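Local coordinates for protein phenylalanine--tRNA ligase beta subunit (Pyrococcus horikoshii, PDB 2CXI) that forms, with the alpha subunit, the tetrameric enzyme that uses ATP to charge tRNA(Phe) with phenylalanine, here as an N-terminal fragment that includes the amino acid-editing domain, at residues A[5-10]-A[115-120]; A[107-112]-A[252-257]; A[239-244]-A[328-333]. One frame throughout, in Å; residues are numbered along the deposited sequence.

Interaction 1 (A[5-10]-A[115-120]); sequences DVSKSD and DEDSLS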
loop_
_atom_site.group_PDB
_atom_site.type_symbol
_atom_site.label_atom_id
_atom_site.label_comp_id
_atom_site.label_asym_id
_atom_site.label_seq_id
_atom_site.Cartn_x
_atom_site.Cartn_y
_atom_site.Cartn_z
ATOM N N ASP A 5 31.797 -32.298 -0.112
ATOM C CA ASP A 5 33.022 -31.762 0.397
ATOM C C ASP A 5 32.777 -30.726 1.484
ATOM O O ASP A 5 31.784 -29.989 1.453
ATOM C CB ASP A 5 33.784 -31.092 -0.725
ATOM C CG ASP A 5 34.189 -32.054 -1.817
ATOM O OD1 ASP A 5 34.239 -33.299 -1.609
ATOM O OD2 ASP A 5 34.540 -31.616 -2.912
ATOM N N VAL A 6 33.691 -30.691 2.448
ATOM C CA VAL A 6 33.643 -29.748 3.541
ATOM C C VAL A 6 35.054 -29.300 3.939
ATOM O O VAL A 6 36.068 -30.024 3.731
ATOM C CB VAL A 6 32.930 -30.312 4.797
ATOM C CG1 VAL A 6 31.416 -30.598 4.540
ATOM C CG2 VAL A 6 33.611 -31.578 5.311
ATOM N N SER A 7 35.105 -28.117 4.544
ATOM C CA SER A 7 36.348 -27.628 5.075
ATOM C C SER A 7 36.521 -27.979 6.536
ATOM O O SER A 7 35.599 -27.798 7.334
ATOM C CB SER A 7 36.488 -26.113 4.777
ATOM O OG SER A 7 37.195 -25.458 5.782
ATOM N N LYS A 8 37.694 -28.537 6.890
ATOM C CA LYS A 8 37.963 -28.900 8.288
ATOM C C LYS A 8 37.795 -27.706 9.220
ATOM O O LYS A 8 37.235 -27.853 10.315
ATOM C CB LYS A 8 39.370 -29.492 8.473
ATOM C CG LYS A 8 39.734 -29.863 9.943
ATOM C CD LYS A 8 41.176 -30.502 9.939
ATOM C CE LYS A 8 41.627 -30.969 11.341
ATOM N NZ LYS A 8 41.917 -29.827 12.306
ATOM N N SER A 9 38.304 -26.542 8.819
ATOM C CA SER A 9 38.211 -25.354 9.703
ATOM C C SER A 9 36.742 -24.847 9.775
ATOM O O SER A 9 36.320 -24.301 10.809
ATOM C CB SER A 9 39.190 -24.239 9.260
ATOM O OG SER A 9 38.775 -23.682 8.017
ATOM N N ASP A 10 35.975 -25.049 8.707
ATOM C CA ASP A 10 34.536 -24.671 8.738
ATOM C C ASP A 10 33.823 -25.535 9.779
ATOM O O ASP A 10 33.112 -25.018 10.626
ATOM C CB ASP A 10 33.906 -24.797 7.358
ATOM C CG ASP A 10 32.474 -24.280 7.294
ATOM O OD1 ASP A 10 32.190 -23.242 7.912
ATOM O OD2 ASP A 10 31.581 -24.831 6.598
ATOM N N ASP A 115 31.193 -16.221 3.829
ATOM C CA ASP A 115 32.563 -16.282 3.297
ATOM C C ASP A 115 32.631 -17.422 2.328
ATOM O O ASP A 115 31.590 -18.054 2.022
ATOM C CB ASP A 115 33.613 -16.421 4.414
ATOM C CG ASP A 115 33.274 -17.529 5.450
ATOM O OD1 ASP A 115 32.911 -18.667 5.069
ATOM O OD2 ASP A 115 33.385 -17.348 6.681
ATOM N N GLU A 116 33.833 -17.707 1.818
ATOM C CA GLU A 116 33.971 -18.749 0.805
ATOM C C GLU A 116 33.402 -20.086 1.291
ATOM O O GLU A 116 32.712 -20.754 0.546
ATOM C CB GLU A 116 35.440 -18.953 0.373
ATOM C CG GLU A 116 35.943 -17.916 -0.648
ATOM C CD GLU A 116 37.440 -18.042 -0.945
ATOM O OE1 GLU A 116 38.011 -19.167 -0.734
ATOM O OE2 GLU A 116 38.054 -17.020 -1.392
ATOM N N ASP A 117 33.747 -20.485 2.513
ATOM C CA ASP A 117 33.282 -21.772 3.057
ATOM C C ASP A 117 31.754 -21.834 3.233
ATOM O O ASP A 117 31.121 -22.803 2.815
ATOM C CB ASP A 117 33.951 -22.064 4.375
ATOM C CG ASP A 117 35.373 -22.666 4.205
ATOM O OD1 ASP A 117 35.835 -22.881 3.061
ATOM O OD2 ASP A 117 36.079 -22.962 5.187
ATOM N N SER A 118 31.181 -20.839 3.897
ATOM C CA SER A 118 29.711 -20.844 4.116
ATOM C C SER A 118 28.925 -20.713 2.821
ATOM O O SER A 118 27.912 -21.400 2.621
ATOM C CB SER A 118 29.265 -19.825 5.155
ATOM O OG SER A 118 29.689 -18.518 4.867
ATOM N N LEU A 119 29.393 -19.873 1.902
ATOM C CA LEU A 119 28.701 -19.755 0.608
ATOM C C LEU A 119 28.767 -21.044 -0.220
ATOM O O LEU A 119 27.795 -21.464 -0.871
ATOM C CB LEU A 119 29.303 -18.585 -0.195
ATOM C CG LEU A 119 28.613 -18.188 -1.491
ATOM C CD1 LEU A 119 27.085 -17.933 -1.214
ATOM C CD2 LEU A 119 29.389 -16.924 -2.046
ATOM N N SER A 120 29.923 -21.694 -0.199
ATOM C CA SER A 120 30.053 -22.897 -0.953
ATOM C C SER A 120 29.220 -24.056 -0.318
ATOM O O SER A 120 28.620 -24.837 -1.046
ATOM C CB SER A 120 31.542 -23.230 -1.216
ATOM O OG SER A 120 31.941 -24.367 -0.516
#
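Asp117 reaches from the first turn of helix 116-133 to Ser7 and Asp10, and its side chain meets them in sequence. CB packs 4.0 Å from Asp10 CG as the two acidic side chains slide past each other in opposite directions; Asp10 itself forms salt bridges with Arg257 through OD2 and Arg13 through OD1. CG of Asp117 comes next, 3.7 Å from Ser7 CB. Chi1 of -82° keeps this carbon beside the backbone N of Asp117 and aims the carboxylate at the start of helix 8-15. There OD2 accepts a hydrogen bond from Ser7 OG at 2.8 Å, the hydroxyl arriving 41° above the carboxylate plane, while OD1 forms a salt bridge with Lys44. Ser7 OG is also the N-cap acceptor for Asp10 N (3.2 Å), and it receives Ser9 OG at 3.3 Å. With an alanine here CB would remain but this shared oxygen would go, and Asp10 N would probably lose its cap and Asp117 OD2 this donor. The contact thus joins two helix N-termini, that of helix 8-15, where strand 3-7 ends beside strand 44-51, and that of helix 116-133, opened by the capping box of Asp115 and Ser118.

Interaction 2 (A[107-112]-A[252-257]); sequences AIVEGL and TALAER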
loop_
_atom_site.group_PDB
_atom_site.type_symbol
_atom_site.label_atom_id
_atom_site.label_comp_id
_atom_site.label_asym_id
_atom_site.label_seq_id
_atom_site.Cartn_x
_atom_site.Cartn_y
_atom_site.Cartn_z
ATOM N N ALA A 107 11.456 -18.515 2.654
ATOM C CA ALA A 107 11.959 -18.024 3.924
ATOM C C ALA A 107 12.954 -16.893 3.690
ATOM O O ALA A 107 13.552 -16.754 2.610
ATOM C CB ALA A 107 12.583 -19.183 4.748
ATOM N N ILE A 108 13.115 -16.089 4.728
ATOM C CA ILE A 108 14.185 -15.124 4.781
ATOM C C ILE A 108 15.069 -15.498 5.957
ATOM O O ILE A 108 14.589 -15.811 7.032
ATOM C CB ILE A 108 13.620 -13.679 4.930
ATOM C CG1 ILE A 108 12.833 -13.311 3.678
ATOM C CG2 ILE A 108 14.764 -12.633 5.220
ATOM C CD1 ILE A 108 11.820 -12.155 3.902
ATOM N N VAL A 109 16.366 -15.450 5.747
ATOM C CA VAL A 109 17.315 -15.630 6.862
ATOM C C VAL A 109 18.200 -14.364 6.945
ATOM O O VAL A 109 18.899 -14.028 5.973
ATOM C CB VAL A 109 18.174 -16.885 6.681
ATOM C CG1 VAL A 109 19.103 -17.102 7.900
ATOM C CG2 VAL A 109 17.312 -18.116 6.509
ATOM N N GLU A 110 18.160 -13.660 8.092
ATOM C CA GLU A 110 18.854 -12.350 8.207
ATOM C C GLU A 110 20.129 -12.450 9.025
ATOM O O GLU A 110 20.262 -13.374 9.815
ATOM C CB GLU A 110 17.941 -11.309 8.887
ATOM C CG GLU A 110 16.738 -10.990 8.023
ATOM C CD GLU A 110 15.820 -9.950 8.641
ATOM O OE1 GLU A 110 15.810 -9.836 9.864
ATOM O OE2 GLU A 110 15.100 -9.264 7.889
ATOM N N GLY A 111 21.038 -11.481 8.851
ATOM C CA GLY A 111 22.177 -11.270 9.782
ATOM C C GLY A 111 23.311 -12.250 9.559
ATOM O O GLY A 111 24.054 -12.588 10.490
ATOM N N LEU A 112 23.450 -12.716 8.321
ATOM C CA LEU A 112 24.492 -13.665 8.016
ATOM C C LEU A 112 25.777 -12.888 7.746
ATOM O O LEU A 112 25.745 -11.773 7.222
ATOM C CB LEU A 112 24.105 -14.514 6.804
ATOM C CG LEU A 112 22.973 -15.534 7.097
ATOM C CD1 LEU A 112 22.339 -15.990 5.795
ATOM C CD2 LEU A 112 23.456 -16.744 7.912
ATOM N N THR A 252 17.572 -24.117 8.796
ATOM C CA THR A 252 18.257 -24.548 10.004
ATOM C C THR A 252 19.764 -24.663 9.791
ATOM O O THR A 252 20.522 -24.399 10.715
ATOM C CB THR A 252 17.660 -25.832 10.636
ATOM O OG1 THR A 252 17.707 -26.917 9.702
ATOM C CG2 THR A 252 16.126 -25.635 10.965
ATOM N N ALA A 253 20.198 -25.013 8.584
ATOM C CA ALA A 253 21.637 -24.957 8.314
ATOM C C ALA A 253 22.165 -23.514 8.499
ATOM O O ALA A 253 23.193 -23.289 9.142
ATOM C CB ALA A 253 21.940 -25.488 6.919
ATOM N N LEU A 254 21.436 -22.535 7.951
ATOM C CA LEU A 254 21.805 -21.123 8.094
ATOM C C LEU A 254 21.685 -20.590 9.519
ATOM O O LEU A 254 22.511 -19.768 9.961
ATOM C CB LEU A 254 21.029 -20.252 7.066
ATOM C CG LEU A 254 21.338 -20.481 5.581
ATOM C CD1 LEU A 254 20.475 -19.600 4.653
ATOM C CD2 LEU A 254 22.850 -20.293 5.267
ATOM N N ALA A 255 20.730 -21.106 10.289
ATOM C CA ALA A 255 20.677 -20.788 11.724
ATOM C C ALA A 255 21.971 -21.202 12.465
ATOM O O ALA A 255 22.405 -20.529 13.419
ATOM C CB ALA A 255 19.457 -21.401 12.374
ATOM N N GLU A 256 22.603 -22.286 12.007
ATOM C CA GLU A 256 23.899 -22.720 12.617
ATOM C C GLU A 256 25.028 -21.736 12.388
ATOM O O GLU A 256 26.047 -21.773 13.101
ATOM C CB GLU A 256 24.363 -24.092 12.086
ATOM C CG GLU A 256 23.510 -25.267 12.546
ATOM C CD GLU A 256 23.573 -25.539 14.041
ATOM O OE1 GLU A 256 24.669 -25.605 14.647
ATOM O OE2 GLU A 256 22.497 -25.660 14.612
ATOM N N ARG A 257 24.875 -20.889 11.375
ATOM C CA ARG A 257 25.794 -19.791 11.077
ATOM C C ARG A 257 25.314 -18.442 11.677
ATOM O O ARG A 257 25.780 -17.369 11.266
ATOM C CB ARG A 257 25.943 -19.650 9.537
ATOM C CG ARG A 257 26.286 -20.996 8.854
ATOM C CD ARG A 257 27.089 -20.839 7.608
ATOM N NE ARG A 257 27.599 -22.100 7.044
ATOM C CZ ARG A 257 28.796 -22.620 7.297
ATOM N NH1 ARG A 257 29.129 -23.755 6.713
ATOM N NH2 ARG A 257 29.634 -22.045 8.146
HETATM O O HOH W 1 25.846 -14.253 11.497
#
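Val109, Leu112 and Leu254 make the apolar part of this contact. Val109 CG1, set anti to its backbone N (chi1 -177°), lies 3.8 Å from Leu254 CB, and its other methyl, CG2, lies 4.0 Å from Leu254 CD1, so both branches of the valine press on the one leucine. Leu112 adds its CD1 to Leu254 CD1 at 4.2 Å. Leu254 also touches Met122 of helix 116-133 and Val231 of the adjacent strand, which places it in a buried layer.

A second group sets methyl against backbone. Leu112 CD2 rests 3.8 Å from Leu254 O, close to the last turn of the helix, where that same oxygen accepts a hydrogen bond from Arg257 N at 3.0 Å.

The polar part runs through solvent and charge. No direct hydrogen bond crosses between the segments; a water 2.6 Å from Gly111 O and 3.1 Å from Arg257 O can donate to either, although it has more acceptors in reach than protons. Arg257 sets its CB near Leu112 CD2, while its chain, extended from CG to NE, leads away to salt bridges with Asp10 and Glu63.

Strands 231-237 and 260-267 are both antiparallel to 103-110 and so parallel to each other, and helix 240-255 connects them. With the helix covering the strand between them, this is a split beta-alpha-beta crossover; the helix belongs to the B3/4 domain.

Interaction 3 (A[239-244]-A[328-333]); sequences KLEKVM and FRDDIM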
loop_
_atom_site.group_PDB
_atom_site.type_symbol
_atom_site.label_atom_id
_atom_site.label_comp_id
_atom_site.label_asym_id
_atom_site.label_seq_id
_atom_site.Cartn_x
_atom_site.Cartn_y
_atom_site.Cartn_z
ATOM N N LYS A 239 4.964 -31.653 -4.178
ATOM C CA LYS A 239 4.309 -32.013 -2.899
ATOM C C LYS A 239 4.724 -31.011 -1.845
ATOM O O LYS A 239 5.916 -30.776 -1.637
ATOM C CB LYS A 239 4.690 -33.425 -2.388
ATOM C CG LYS A 239 4.374 -34.615 -3.330
ATOM C CD LYS A 239 2.908 -34.705 -3.776
ATOM C CE LYS A 239 1.952 -35.059 -2.669
ATOM N NZ LYS A 239 0.720 -35.554 -3.396
ATOM N N LEU A 240 3.739 -30.436 -1.175
ATOM C CA LEU A 240 4.004 -29.412 -0.182
ATOM C C LEU A 240 4.914 -29.907 0.948
ATOM O O LEU A 240 5.808 -29.182 1.367
ATOM C CB LEU A 240 2.672 -28.842 0.343
ATOM C CG LEU A 240 2.638 -27.580 1.200
ATOM C CD1 LEU A 240 3.349 -26.374 0.496
ATOM C CD2 LEU A 240 1.155 -27.228 1.533
ATOM N N GLU A 241 4.709 -31.149 1.412
ATOM C CA GLU A 241 5.514 -31.702 2.504
ATOM C C GLU A 241 6.967 -31.776 2.121
ATOM O O GLU A 241 7.837 -31.534 2.984
ATOM C CB GLU A 241 5.044 -33.130 2.889
ATOM C CG GLU A 241 5.796 -33.794 4.052
ATOM C CD GLU A 241 7.120 -34.494 3.687
ATOM O OE1 GLU A 241 7.268 -35.016 2.554
ATOM O OE2 GLU A 241 8.039 -34.531 4.568
ATOM N N LYS A 242 7.237 -32.152 0.866
ATOM C CA LYS A 242 8.623 -32.314 0.420
ATOM C C LYS A 242 9.392 -30.975 0.302
ATOM O O LYS A 242 10.556 -30.874 0.739
ATOM C CB LYS A 242 8.716 -33.106 -0.888
ATOM C CG LYS A 242 8.614 -34.639 -0.691
ATOM C CD LYS A 242 9.041 -35.381 -1.967
ATOM C CE LYS A 242 10.466 -35.031 -2.322
ATOM N NZ LYS A 242 11.366 -36.093 -1.811
ATOM N N VAL A 243 8.736 -29.963 -0.251
ATOM C CA VAL A 243 9.362 -28.621 -0.362
ATOM C C VAL A 243 9.551 -27.980 1.011
ATOM O O VAL A 243 10.527 -27.246 1.233
ATOM C CB VAL A 243 8.656 -27.734 -1.376
ATOM C CG1 VAL A 243 8.766 -28.385 -2.810
ATOM C CG2 VAL A 243 7.163 -27.474 -0.994
HETATM N N MSE A 244 8.653 -28.282 1.950
HETATM C CA MSE A 244 8.803 -27.770 3.319
HETATM C C MSE A 244 9.955 -28.417 4.076
HETATM O O MSE A 244 10.667 -27.755 4.789
HETATM C CB MSE A 244 7.506 -27.952 4.087
HETATM C CG MSE A 244 6.410 -27.092 3.511
HETATM SE SE MSE A 244 6.429 -25.351 4.353
HETATM C CE MSE A 244 5.434 -25.838 6.041
ATOM N N PHE A 328 13.290 -30.413 10.701
ATOM C CA PHE A 328 14.190 -30.722 9.545
ATOM C C PHE A 328 14.318 -32.249 9.231
ATOM O O PHE A 328 14.984 -32.635 8.260
ATOM C CB PHE A 328 15.566 -30.009 9.664
ATOM C CG PHE A 328 16.400 -30.409 10.879
ATOM C CD1 PHE A 328 16.716 -29.460 11.840
ATOM C CD2 PHE A 328 16.910 -31.711 11.031
ATOM C CE1 PHE A 328 17.476 -29.788 12.962
ATOM C CE2 PHE A 328 17.701 -32.054 12.132
ATOM C CZ PHE A 328 17.982 -31.096 13.116
ATOM N N ARG A 329 13.663 -33.092 10.053
ATOM C CA ARG A 329 13.605 -34.545 9.825
ATOM C C ARG A 329 12.216 -34.963 9.363
ATOM O O ARG A 329 11.203 -34.452 9.860
ATOM C CB ARG A 329 13.923 -35.330 11.106
ATOM C CG ARG A 329 15.366 -35.244 11.632
ATOM C CD ARG A 329 15.597 -36.187 12.771
ATOM N NE ARG A 329 15.471 -37.616 12.419
ATOM C CZ ARG A 329 15.821 -38.594 13.266
ATOM N NH1 ARG A 329 16.271 -38.274 14.490
ATOM N NH2 ARG A 329 15.710 -39.871 12.918
ATOM N N ASP A 330 12.161 -35.867 8.398
ATOM C CA ASP A 330 10.897 -36.473 8.038
ATOM C C ASP A 330 11.054 -37.985 7.804
ATOM O O ASP A 330 10.199 -38.612 7.174
ATOM C CB ASP A 330 10.214 -35.738 6.848
ATOM C CG ASP A 330 10.804 -36.118 5.481
ATOM O OD1 ASP A 330 11.895 -36.772 5.439
ATOM O OD2 ASP A 330 10.240 -35.794 4.394
ATOM N N ASP A 331 12.128 -38.566 8.342
ATOM C CA ASP A 331 12.409 -39.981 8.184
ATOM C C ASP A 331 11.757 -40.876 9.238
ATOM O O ASP A 331 11.746 -42.093 9.070
ATOM C CB ASP A 331 13.924 -40.252 8.234
ATOM C CG ASP A 331 14.560 -39.784 9.529
ATOM O OD1 ASP A 331 14.290 -38.620 9.951
ATOM O OD2 ASP A 331 15.345 -40.509 10.198
ATOM N N ILE A 332 11.243 -40.303 10.319
ATOM C CA ILE A 332 10.644 -41.093 11.393
ATOM C C ILE A 332 9.216 -41.477 11.014
ATOM O O ILE A 332 8.404 -40.601 10.699
ATOM C CB ILE A 332 10.681 -40.324 12.714
ATOM C CG1 ILE A 332 12.130 -40.147 13.184
ATOM C CG2 ILE A 332 9.880 -41.060 13.789
ATOM C CD1 ILE A 332 12.274 -39.107 14.255
HETATM N N MSE A 333 8.929 -42.785 11.007
HETATM C CA MSE A 333 7.608 -43.317 10.614
HETATM C C MSE A 333 7.118 -44.383 11.602
HETATM O O MSE A 333 5.942 -44.430 11.946
HETATM C CB MSE A 333 7.685 -43.952 9.223
HETATM C CG MSE A 333 7.041 -43.188 8.082
HETATM SE SE MSE A 333 7.821 -43.662 6.337
HETATM C CE MSE A 333 6.190 -43.640 5.302
#
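Glu241 and Asp330 are brought together by three torsions: Glu241 CG stands anti to its backbone N (chi1 -178°), the chain then bends at chi2 (-83°), and Asp330 holds its CG between its own backbone N and carbonyl carbon (chi1 79°). The result is a carboxylate pair joining the first turn of helix 240-255, in the B3/4 domain, to the loop before helix 335-346 in the B5 domain.

Glu241 OE2 lies 2.5 Å from Asp330 OD2, and the two side chains cross at a slant with their carboxylates nearly coplanar. OE2 is also 3.4 Å from Asp330 CB, whereas Glu241 OE1 stays 3.6 Å from Asp330 OD2, so one oxygen of each acid carries the contact. At this distance one of the acids is probably protonated, as two full negative charges would be expected to repel. Lys242 NZ is 6.3 Å from Asp330 OD2 and bonds instead to Phe133 O.

In the same loop, Arg329 grips Asp331 side-on. Its NE reaches OD1 of Asp331 on the syn side at 2.9 Å, and its NH2 reaches OD2 at 2.8 Å, besides forming a salt bridge with Asp341. Asp331 and Asp341 are predicted ligands of a magnesium ion shared with the alpha subunit, so Arg329 probably helps orient both. Ile332 CD1 sits 3.7 Å above the guanidinium plane of Arg329, over its centre.

Interaction 2 is the buried one, an apolar meeting of strand and helix; interaction 1 is partly buried and rests on a hydroxyl-carboxylate bond, and interaction 3 lies at the surface as a pair of acids. The buried carboxylate of Asp10 in interaction 1 pairs its OD2 with Arg257 NH1 of interaction 2 at 2.7 Å. Interactions 2 and 3 use opposite ends of helix 240-255, and Thr252 OG1 packs 3.5 Å from Phe328 CD1. Interactions 1 and 3 lie on opposite sides of the chain's centre and do not touch; their nearest atoms are about 16 Å apart. Interaction 1 joins the N-terminal strand and helix to helix 116-133, while interaction 3 brings a B5-domain loop beside helix 240-255.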